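Local coordinates for protein transcriptional regulator (Saccharomonospora viridis, PDB 4KWA) that probably binds regulatory DNA as a TetR-family transcriptional repressor, and holds a choline ion in the pocket of its C-terminal domain, at residues W14-H23 with D97-E108; R154-G163 with M178-I186. All coordinates share one frame; numbering follows the deposited sequence. Where two conformers were deposited one is given.

Contact 1 (W14-H23 with D97-E108); sequences WRLIARRGYH and DEWSVWLQVWTE. With CHT (choline ion), chain E; EDO (1,2-ethanediol), chain D.
A18 and S100 bring the two backbones within 5.1 Å, CA to CA, where helix 14-20 crosses helix 97-108 at 75° with the axes 8.1 Å apart. This is the joint of a TetR-type regulator: the first helix of the DNA-binding domain lies across a helix of the ligand-binding domain. A18 makes the close approach possible, its CB resting against CB and the backbone O of D97. Beside it, V101 lies under one face of the W14 indole, with CG2 3.9 Å from the centroid of the six-membered ring in a CH-pi contact. The indole gets there because CG of W14 is anti to the backbone N (chi1 -177°), and its closest atom to V101 is CH2, 3.3 Å from CG1. E98 sends CG to the edge of the same ring, while its carboxylate turns to R66 and N59. At the start of segment 97-108, R19 forms a side-on salt bridge with D97, NE and NH1 both donating to OD2, the NH1 bond the shorter at 2.7 Å and on the syn lone pair. Further along helix 97-108 comes Q104. Its NE2 gives a nearly straight bond to I17 O, approaching above the carbonyl plane from the face opposite G21 N, and a second bond to S100 O; OE1 takes Y22 N on a lone pair in the carbonyl plane. The amide is thus held at both ends just where G21, with positive phi, is the first residue to leave helical angles. Beyond the turn, H23 NE2 donates a 2.9 Å hydrogen bond to E108 OE2; the oxygen lies near the imidazole plane, while the nitrogen stands 50° out of the carboxylate plane.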
# COMPACT_ATOMS: atom_id res chain seq x y z
N TRP A 14 -19.76 -1.74 -2.73
CA TRP A 14 -18.57 -1.88 -1.88
C TRP A 14 -18.00 -3.27 -1.84
O TRP A 14 -16.80 -3.51 -2.11
CB TRP A 14 -18.88 -1.46 -0.43
CG TRP A 14 -17.67 -1.50 0.49
CD1 TRP A 14 -17.29 -2.50 1.41
CD2 TRP A 14 -16.68 -0.46 0.61
NE1 TRP A 14 -16.11 -2.12 2.03
CE2 TRP A 14 -15.74 -0.87 1.58
CE3 TRP A 14 -16.51 0.76 -0.03
CZ2 TRP A 14 -14.63 -0.07 1.94
CZ3 TRP A 14 -15.40 1.57 0.33
CH2 TRP A 14 -14.47 1.13 1.33
N ARG A 15 -18.91 -4.23 -1.65
CA ARG A 15 -18.57 -5.64 -1.60
C ARG A 15 -18.04 -6.19 -2.94
O ARG A 15 -16.98 -6.86 -2.97
CB ARG A 15 -19.77 -6.41 -1.05
CG ARG A 15 -19.50 -7.91 -0.85
CD ARG A 15 -20.66 -8.66 -0.31
NE ARG A 15 -21.95 -8.45 -0.96
CZ ARG A 15 -22.83 -7.61 -0.45
NH1 ARG A 15 -22.50 -6.92 0.63
NH2 ARG A 15 -23.96 -7.39 -1.04
N LEU A 16 -18.69 -5.79 -4.03
CA LEU A 16 -18.25 -6.18 -5.35
C LEU A 16 -16.88 -5.58 -5.71
O LEU A 16 -16.00 -6.27 -6.25
CB LEU A 16 -19.33 -5.85 -6.37
CG LEU A 16 -20.69 -6.56 -6.31
CD1 LEU A 16 -21.63 -6.10 -7.44
CD2 LEU A 16 -20.39 -8.06 -6.39
N ILE A 17 -16.71 -4.33 -5.36
CA ILE A 17 -15.46 -3.61 -5.63
C ILE A 17 -14.32 -4.30 -4.81
O ILE A 17 -13.24 -4.53 -5.30
CB ILE A 17 -15.62 -2.13 -5.25
CG1 ILE A 17 -16.49 -1.41 -6.29
CG2 ILE A 17 -14.23 -1.43 -5.18
CD1 ILE A 17 -17.02 -0.06 -5.90
N ALA A 18 -14.60 -4.63 -3.56
CA ALA A 18 -13.63 -5.33 -2.70
C ALA A 18 -13.21 -6.67 -3.23
O ALA A 18 -12.02 -7.02 -3.31
CB ALA A 18 -14.23 -5.49 -1.33
N ARG A 19 -14.20 -7.46 -3.63
CA ARG A 19 -13.88 -8.85 -4.01
C ARG A 19 -13.51 -9.09 -5.46
O ARG A 19 -12.83 -10.08 -5.77
CB ARG A 19 -15.07 -9.70 -3.59
CG ARG A 19 -15.31 -9.46 -2.13
CD ARG A 19 -16.31 -10.39 -1.52
NE ARG A 19 -16.50 -10.01 -0.14
CZ ARG A 19 -17.37 -10.60 0.68
NH1 ARG A 19 -17.52 -10.16 1.92
NH2 ARG A 19 -18.12 -11.59 0.26
N ARG A 20 -13.89 -8.18 -6.34
CA ARG A 20 -13.63 -8.33 -7.77
C ARG A 20 -12.73 -7.29 -8.41
O ARG A 20 -12.20 -7.55 -9.49
CB ARG A 20 -14.99 -8.35 -8.52
CG ARG A 20 -15.99 -9.44 -8.09
CD ARG A 20 -17.11 -9.57 -9.16
NE ARG A 20 -18.39 -10.07 -8.66
CZ ARG A 20 -19.50 -10.18 -9.40
NH1 ARG A 20 -19.50 -9.86 -10.68
NH2 ARG A 20 -20.61 -10.66 -8.88
N GLY A 21 -12.61 -6.16 -7.73
CA GLY A 21 -11.89 -4.99 -8.19
C GLY A 21 -12.79 -4.02 -8.96
O GLY A 21 -13.62 -4.38 -9.85
N TYR A 22 -12.66 -2.74 -8.57
CA TYR A 22 -13.42 -1.63 -9.09
C TYR A 22 -13.56 -1.63 -10.59
O TYR A 22 -14.67 -1.45 -11.10
CB TYR A 22 -12.74 -0.32 -8.68
CG TYR A 22 -13.36 0.86 -9.32
CD1 TYR A 22 -14.61 1.31 -8.93
CD2 TYR A 22 -12.67 1.59 -10.25
CE1 TYR A 22 -15.18 2.41 -9.52
CE2 TYR A 22 -13.25 2.72 -10.82
CZ TYR A 22 -14.48 3.12 -10.43
OH TYR A 22 -15.06 4.22 -11.04
N HIS A 23 -12.48 -1.88 -11.32
CA HIS A 23 -12.57 -1.84 -12.84
C HIS A 23 -13.23 -3.07 -13.49
O HIS A 23 -13.55 -3.07 -14.71
CB HIS A 23 -11.20 -1.53 -13.43
CG HIS A 23 -10.70 -0.14 -13.04
ND1 HIS A 23 -11.16 1.01 -13.64
CD2 HIS A 23 -9.78 0.25 -12.12
CE1 HIS A 23 -10.54 2.06 -13.10
NE2 HIS A 23 -9.68 1.62 -12.20
N ASP A 97 -12.31 -6.84 3.44
CA ASP A 97 -12.84 -6.11 2.27
C ASP A 97 -12.45 -4.66 2.27
O ASP A 97 -12.15 -4.05 1.22
CB ASP A 97 -14.36 -6.24 2.23
CG ASP A 97 -14.84 -7.62 1.80
OD1 ASP A 97 -14.06 -8.43 1.33
OD2 ASP A 97 -16.01 -7.92 2.03
N GLU A 98 -12.52 -4.01 3.44
CA GLU A 98 -12.11 -2.63 3.51
C GLU A 98 -10.68 -2.48 3.06
O GLU A 98 -10.38 -1.62 2.23
CB GLU A 98 -12.36 -2.07 4.91
CG GLU A 98 -13.84 -1.95 5.23
CD GLU A 98 -14.10 -1.38 6.62
OE1 GLU A 98 -13.14 -1.19 7.37
OE2 GLU A 98 -15.23 -1.06 6.97
N TRP A 99 -9.79 -3.39 3.52
CA TRP A 99 -8.44 -3.34 3.05
C TRP A 99 -8.37 -3.45 1.55
O TRP A 99 -7.60 -2.73 0.93
CB TRP A 99 -7.57 -4.42 3.73
CG TRP A 99 -7.00 -4.01 5.07
CD1 TRP A 99 -7.61 -4.03 6.25
CD2 TRP A 99 -5.72 -3.36 5.28
NE1 TRP A 99 -6.79 -3.49 7.24
CE2 TRP A 99 -5.61 -3.08 6.67
CE3 TRP A 99 -4.67 -3.00 4.45
CZ2 TRP A 99 -4.45 -2.48 7.25
CZ3 TRP A 99 -3.50 -2.41 5.04
CH2 TRP A 99 -3.40 -2.16 6.44
N SER A 100 -9.13 -4.39 1.00
CA SER A 100 -9.16 -4.60 -0.45
C SER A 100 -9.48 -3.32 -1.19
O SER A 100 -8.91 -3.05 -2.25
CB SER A 100 -10.17 -5.69 -0.85
OG SER A 100 -9.84 -6.99 -0.34
N VAL A 101 -10.42 -2.54 -0.66
CA VAL A 101 -10.81 -1.31 -1.26
C VAL A 101 -9.75 -0.22 -1.05
O VAL A 101 -9.48 0.54 -2.01
CB VAL A 101 -12.14 -0.85 -0.71
CG1 VAL A 101 -12.45 0.56 -1.22
CG2 VAL A 101 -13.19 -1.87 -1.12
N TRP A 102 -9.21 -0.11 0.17
CA TRP A 102 -8.15 0.90 0.42
C TRP A 102 -6.95 0.73 -0.47
O TRP A 102 -6.46 1.76 -0.99
CB TRP A 102 -7.78 1.16 1.89
CG TRP A 102 -8.96 1.68 2.69
CD1 TRP A 102 -9.58 1.01 3.70
CD2 TRP A 102 -9.67 2.93 2.52
NE1 TRP A 102 -10.64 1.77 4.19
CE2 TRP A 102 -10.74 2.93 3.45
CE3 TRP A 102 -9.57 4.02 1.60
CZ2 TRP A 102 -11.62 4.00 3.59
CZ3 TRP A 102 -10.44 5.11 1.74
CH2 TRP A 102 -11.47 5.08 2.72
N LEU A 103 -6.51 -0.50 -0.70
CA LEU A 103 -5.42 -0.73 -1.66
C LEU A 103 -5.80 -0.12 -3.03
O LEU A 103 -4.94 0.45 -3.77
CB LEU A 103 -5.09 -2.22 -1.87
CG LEU A 103 -3.99 -2.85 -1.01
CD1 LEU A 103 -4.27 -2.79 0.46
CD2 LEU A 103 -3.65 -4.27 -1.38
N GLN A 104 -7.05 -0.25 -3.44
CA GLN A 104 -7.45 0.32 -4.75
C GLN A 104 -7.49 1.87 -4.72
O GLN A 104 -7.26 2.57 -5.72
CB GLN A 104 -8.77 -0.30 -5.19
CG GLN A 104 -8.75 -1.80 -5.31
CD GLN A 104 -10.15 -2.31 -5.63
OE1 GLN A 104 -10.73 -1.98 -6.68
NE2 GLN A 104 -10.62 -3.13 -4.80
N VAL A 105 -7.87 2.36 -3.55
CA VAL A 105 -7.94 3.77 -3.37
C VAL A 105 -6.60 4.43 -3.41
O VAL A 105 -6.45 5.54 -3.99
CB VAL A 105 -8.70 4.11 -2.08
CG1 VAL A 105 -8.59 5.59 -1.67
CG2 VAL A 105 -10.16 3.84 -2.38
N TRP A 106 -5.58 3.73 -2.92
CA TRP A 106 -4.25 4.34 -3.01
C TRP A 106 -3.91 4.66 -4.46
O TRP A 106 -3.36 5.72 -4.79
CB TRP A 106 -3.21 3.41 -2.34
CG TRP A 106 -3.42 3.17 -0.98
CD1 TRP A 106 -4.00 4.01 -0.05
CD2 TRP A 106 -2.91 2.07 -0.26
NE1 TRP A 106 -3.95 3.44 1.16
CE2 TRP A 106 -3.23 2.27 1.08
CE3 TRP A 106 -2.19 0.89 -0.63
CZ2 TRP A 106 -2.91 1.35 2.07
CZ3 TRP A 106 -1.88 -0.04 0.36
CH2 TRP A 106 -2.24 0.20 1.70
N THR A 107 -4.18 3.72 -5.39
CA THR A 107 -3.99 4.00 -6.75
C THR A 107 -4.92 5.01 -7.33
O THR A 107 -4.50 5.91 -7.99
CB THR A 107 -4.08 2.72 -7.61
OG1 THR A 107 -2.79 2.23 -7.63
CG2 THR A 107 -4.45 3.04 -9.07
N GLU A 108 -6.21 4.84 -7.12
CA GLU A 108 -7.17 5.78 -7.71
C GLU A 108 -6.94 7.21 -7.20
O GLU A 108 -7.25 8.18 -7.89
CB GLU A 108 -8.61 5.36 -7.45
CG GLU A 108 -8.96 4.01 -8.06
CD GLU A 108 -8.84 4.03 -9.57
OE1 GLU A 108 -9.33 5.04 -10.12
OE2 GLU A 108 -8.23 3.08 -10.18
C4 CHT E . -6.68 3.84 6.58
C5 CHT E . -7.30 2.50 6.96
C6 CHT E . -5.82 1.18 5.48
C7 CHT E . -7.39 0.11 6.91
C8 CHT E . -5.40 1.26 7.82
O6 CHT E . -7.78 4.75 6.37
N1 CHT E . -6.46 1.27 6.80
C1 EDO D . -20.58 -10.90 -3.26
O1 EDO D . -21.92 -10.15 -3.38
C2 EDO D . -19.35 -10.23 -3.88
O2 EDO D . -18.56 -10.85 -4.96

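Contact 2 (R154-G163 with M178-I186); sequences RLSALIDGLG and MRQHLNDFI
L182 fits as a knob into the hole formed by L155, L158, I159 and L162, and this aliphatic packing lies between two nearly antiparallel helices, 163° between directions and 10.7 Å between axes. Its CD2 makes several of the contacts, lying 3.8 Å from CG1 of I159 and also touching CD1 of L155 and CD2 of L158, while L162 pushes CD1 against CG of L182 at 3.7 Å. Further toward the C-terminal end of helix 154-163, the selenomethionine M178 lies extended across the backbone: its CE comes 3.4 Å from I159 O and its SE packs on G163, where there is no side chain to hold it off. Two rings of segment 178-186 receive aliphatic groups. L158 lays CD2 over one face of the F185 ring, 4.1 Å from the centroid; the two side chains run alongside one another, pointing opposite ways, and F185 reaches across because its CG is anti to the backbone N (chi1 178°). R154 brings the aliphatic CG to CZ of the same ring at 4.0 Å. Over the imidazole of H181 stands CD2 of L162, with L158 CD1 coming in obliquely near NE2. No hydrogen bond joins the two segments; R154 NE is hydrogen-bonded to H181 NE2 of the second subunit, and H181 of this chain to E150 (through ND1) and R154 (through NE2) of the second subunit. The pair is consistent with the dimerisation helices of TetR-family regulators, which pack antiparallel and meet their copies in a four-helix bundle.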
# COMPACT_ATOMS: atom_id res chain seq x y z
N ARG A 154 5.04 6.81 11.87
CA ARG A 154 5.60 5.45 11.84
C ARG A 154 4.61 4.36 12.04
O ARG A 154 4.64 3.39 11.28
CB ARG A 154 6.74 5.33 12.83
CG ARG A 154 7.58 4.11 12.84
CD ARG A 154 8.94 4.21 13.55
NE ARG A 154 9.83 5.19 12.92
CZ ARG A 154 11.01 5.61 13.34
NH1 ARG A 154 11.69 6.52 12.58
NH2 ARG A 154 11.52 5.13 14.46
N LEU A 155 3.74 4.48 13.06
CA LEU A 155 2.76 3.42 13.31
C LEU A 155 1.84 3.23 12.13
O LEU A 155 1.60 2.06 11.71
CB LEU A 155 2.02 3.64 14.63
CG LEU A 155 1.03 2.58 14.98
CD1 LEU A 155 1.65 1.17 15.02
CD2 LEU A 155 0.36 2.99 16.29
N SER A 156 1.32 4.29 11.57
CA SER A 156 0.44 4.22 10.42
C SER A 156 1.04 3.61 9.19
O SER A 156 0.39 2.77 8.52
CB SER A 156 -0.16 5.59 10.06
OG SER A 156 0.78 6.56 9.86
N ALA A 157 2.27 4.00 8.95
CA ALA A 157 3.07 3.43 7.87
C ALA A 157 3.30 1.93 8.06
O ALA A 157 3.10 1.13 7.05
CB ALA A 157 4.35 4.19 7.63
N LEU A 158 3.68 1.52 9.28
CA LEU A 158 3.97 0.13 9.61
C LEU A 158 2.70 -0.71 9.37
O LEU A 158 2.71 -1.76 8.75
CB LEU A 158 4.47 0.03 11.03
CG LEU A 158 4.82 -1.38 11.53
CD1 LEU A 158 5.85 -2.07 10.65
CD2 LEU A 158 5.33 -1.36 12.95
N ILE A 159 1.60 -0.18 9.85
CA ILE A 159 0.35 -0.86 9.67
C ILE A 159 0.03 -1.10 8.24
O ILE A 159 -0.37 -2.22 7.87
CB ILE A 159 -0.80 -0.12 10.37
CG1 ILE A 159 -0.66 -0.22 11.89
CG2 ILE A 159 -2.14 -0.61 9.78
CD1 ILE A 159 -1.53 0.73 12.67
N ASP A 160 0.07 -0.06 7.42
CA ASP A 160 -0.23 -0.21 5.95
C ASP A 160 0.72 -1.22 5.23
O ASP A 160 0.30 -2.07 4.47
CB ASP A 160 -0.14 1.16 5.29
CG ASP A 160 -1.30 2.03 5.61
OD1 ASP A 160 -2.33 1.52 6.05
OD2 ASP A 160 -1.20 3.18 5.38
N GLY A 161 2.00 -1.16 5.53
CA GLY A 161 2.95 -2.08 5.01
C GLY A 161 2.73 -3.55 5.36
O GLY A 161 2.90 -4.46 4.53
N LEU A 162 2.41 -3.79 6.60
CA LEU A 162 2.11 -5.12 7.08
C LEU A 162 0.87 -5.58 6.44
O LEU A 162 0.81 -6.76 6.01
CB LEU A 162 2.02 -5.13 8.63
CG LEU A 162 3.38 -4.89 9.35
CD1 LEU A 162 3.01 -4.67 10.80
CD2 LEU A 162 4.25 -6.14 9.18
N GLY A 163 -0.12 -4.70 6.23
CA GLY A 163 -1.36 -5.18 5.61
C GLY A 163 -1.23 -5.67 4.22
O GLY A 163 -1.83 -6.64 3.81
N MSE A 178 0.85 -10.38 11.87
CA MSE A 178 0.78 -8.91 11.85
C MSE A 178 0.43 -8.38 13.24
O MSE A 178 0.96 -7.35 13.71
CB MSE A 178 -0.32 -8.55 10.80
CG MSE A 178 -0.64 -7.09 10.88
SE MSE A 178 -1.67 -6.59 9.25
CE MSE A 178 -1.91 -4.73 9.64
N ARG A 179 -0.54 -9.01 13.86
CA ARG A 179 -0.96 -8.67 15.21
C ARG A 179 0.20 -8.74 16.17
O ARG A 179 0.42 -7.82 16.88
CB ARG A 179 -2.11 -9.54 15.72
CG ARG A 179 -2.67 -9.08 17.04
CD ARG A 179 -3.76 -9.98 17.60
NE ARG A 179 -4.96 -9.96 16.81
CZ ARG A 179 -5.39 -10.96 16.06
NH1 ARG A 179 -4.73 -12.08 15.98
NH2 ARG A 179 -6.49 -10.85 15.38
N GLN A 180 0.93 -9.85 16.13
CA GLN A 180 2.14 -10.05 16.97
C GLN A 180 3.24 -8.99 16.71
O GLN A 180 3.77 -8.39 17.63
CB GLN A 180 2.73 -11.47 16.72
CG GLN A 180 3.71 -11.87 17.84
CD GLN A 180 4.03 -13.37 17.86
OE1 GLN A 180 4.29 -13.94 18.92
NE2 GLN A 180 3.95 -14.01 16.71
N HIS A 181 3.53 -8.76 15.44
CA HIS A 181 4.51 -7.74 15.08
C HIS A 181 4.14 -6.35 15.64
O HIS A 181 4.97 -5.60 16.16
CB HIS A 181 4.67 -7.71 13.54
CG HIS A 181 5.82 -6.84 13.10
ND1 HIS A 181 7.04 -7.37 12.72
CD2 HIS A 181 6.00 -5.51 13.18
CE1 HIS A 181 7.90 -6.38 12.52
NE2 HIS A 181 7.29 -5.24 12.75
N LEU A 182 2.88 -5.94 15.46
CA LEU A 182 2.41 -4.64 15.90
C LEU A 182 2.37 -4.53 17.45
O LEU A 182 2.79 -3.52 17.99
CB LEU A 182 1.02 -4.35 15.31
CG LEU A 182 0.99 -3.96 13.82
CD1 LEU A 182 -0.43 -3.97 13.25
CD2 LEU A 182 1.67 -2.61 13.65
N ASN A 183 1.94 -5.59 18.12
CA ASN A 183 1.96 -5.63 19.58
C ASN A 183 3.44 -5.56 20.08
O ASN A 183 3.72 -4.86 21.06
CB ASN A 183 1.06 -6.78 20.08
CG ASN A 183 -0.42 -6.39 20.11
OD1 ASN A 183 -1.22 -6.77 19.23
ND2 ASN A 183 -0.78 -5.56 21.07
N ASP A 184 4.39 -6.21 19.40
CA ASP A 184 5.83 -6.10 19.74
C ASP A 184 6.33 -4.68 19.59
O ASP A 184 7.09 -4.20 20.37
CB ASP A 184 6.67 -7.08 18.94
CG ASP A 184 6.48 -8.54 19.43
OD1 ASP A 184 5.87 -8.71 20.52
OD2 ASP A 184 6.95 -9.51 18.75
N PHE A 185 5.92 -4.01 18.54
CA PHE A 185 6.35 -2.63 18.30
C PHE A 185 5.78 -1.79 19.46
O PHE A 185 6.46 -0.91 19.93
CB PHE A 185 5.73 -2.14 16.96
CG PHE A 185 6.08 -0.69 16.61
CD1 PHE A 185 7.32 -0.34 16.15
CD2 PHE A 185 5.16 0.29 16.78
CE1 PHE A 185 7.66 0.98 15.91
CE2 PHE A 185 5.50 1.65 16.55
CZ PHE A 185 6.71 1.94 16.07
N ILE A 186 4.50 -1.92 19.77
CA ILE A 186 3.91 -1.11 20.86
C ILE A 186 4.68 -1.39 22.16
O ILE A 186 5.18 -0.51 22.84
CB ILE A 186 2.42 -1.44 21.05
CG1 ILE A 186 1.62 -0.92 19.85
CG2 ILE A 186 1.89 -0.90 22.38
CD1 ILE A 186 0.20 -1.41 19.81

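Contact 1 closes before contact 2 opens along the chain, and their centres lie about 21 Å apart. Contact 1 joins helix 2-20 of the DNA-binding domain to helix 94-109; contact 2 pairs helices 148-168 and 175-190 within the C-terminal domain. Helices 94-109 and 148-168 touch directly: W99 CH2 lies 3.4 Å from I159 O, and W106 packs on D160. The choline ion sits at this meeting, with W99 from one contact and D160 from the other among its pocket residues, and Q88 completing them. Both contacts also reach the second subunit. This placement is consistent with a route by which ligand binding could act on the DNA-binding domain, as in other TetR-family regulators.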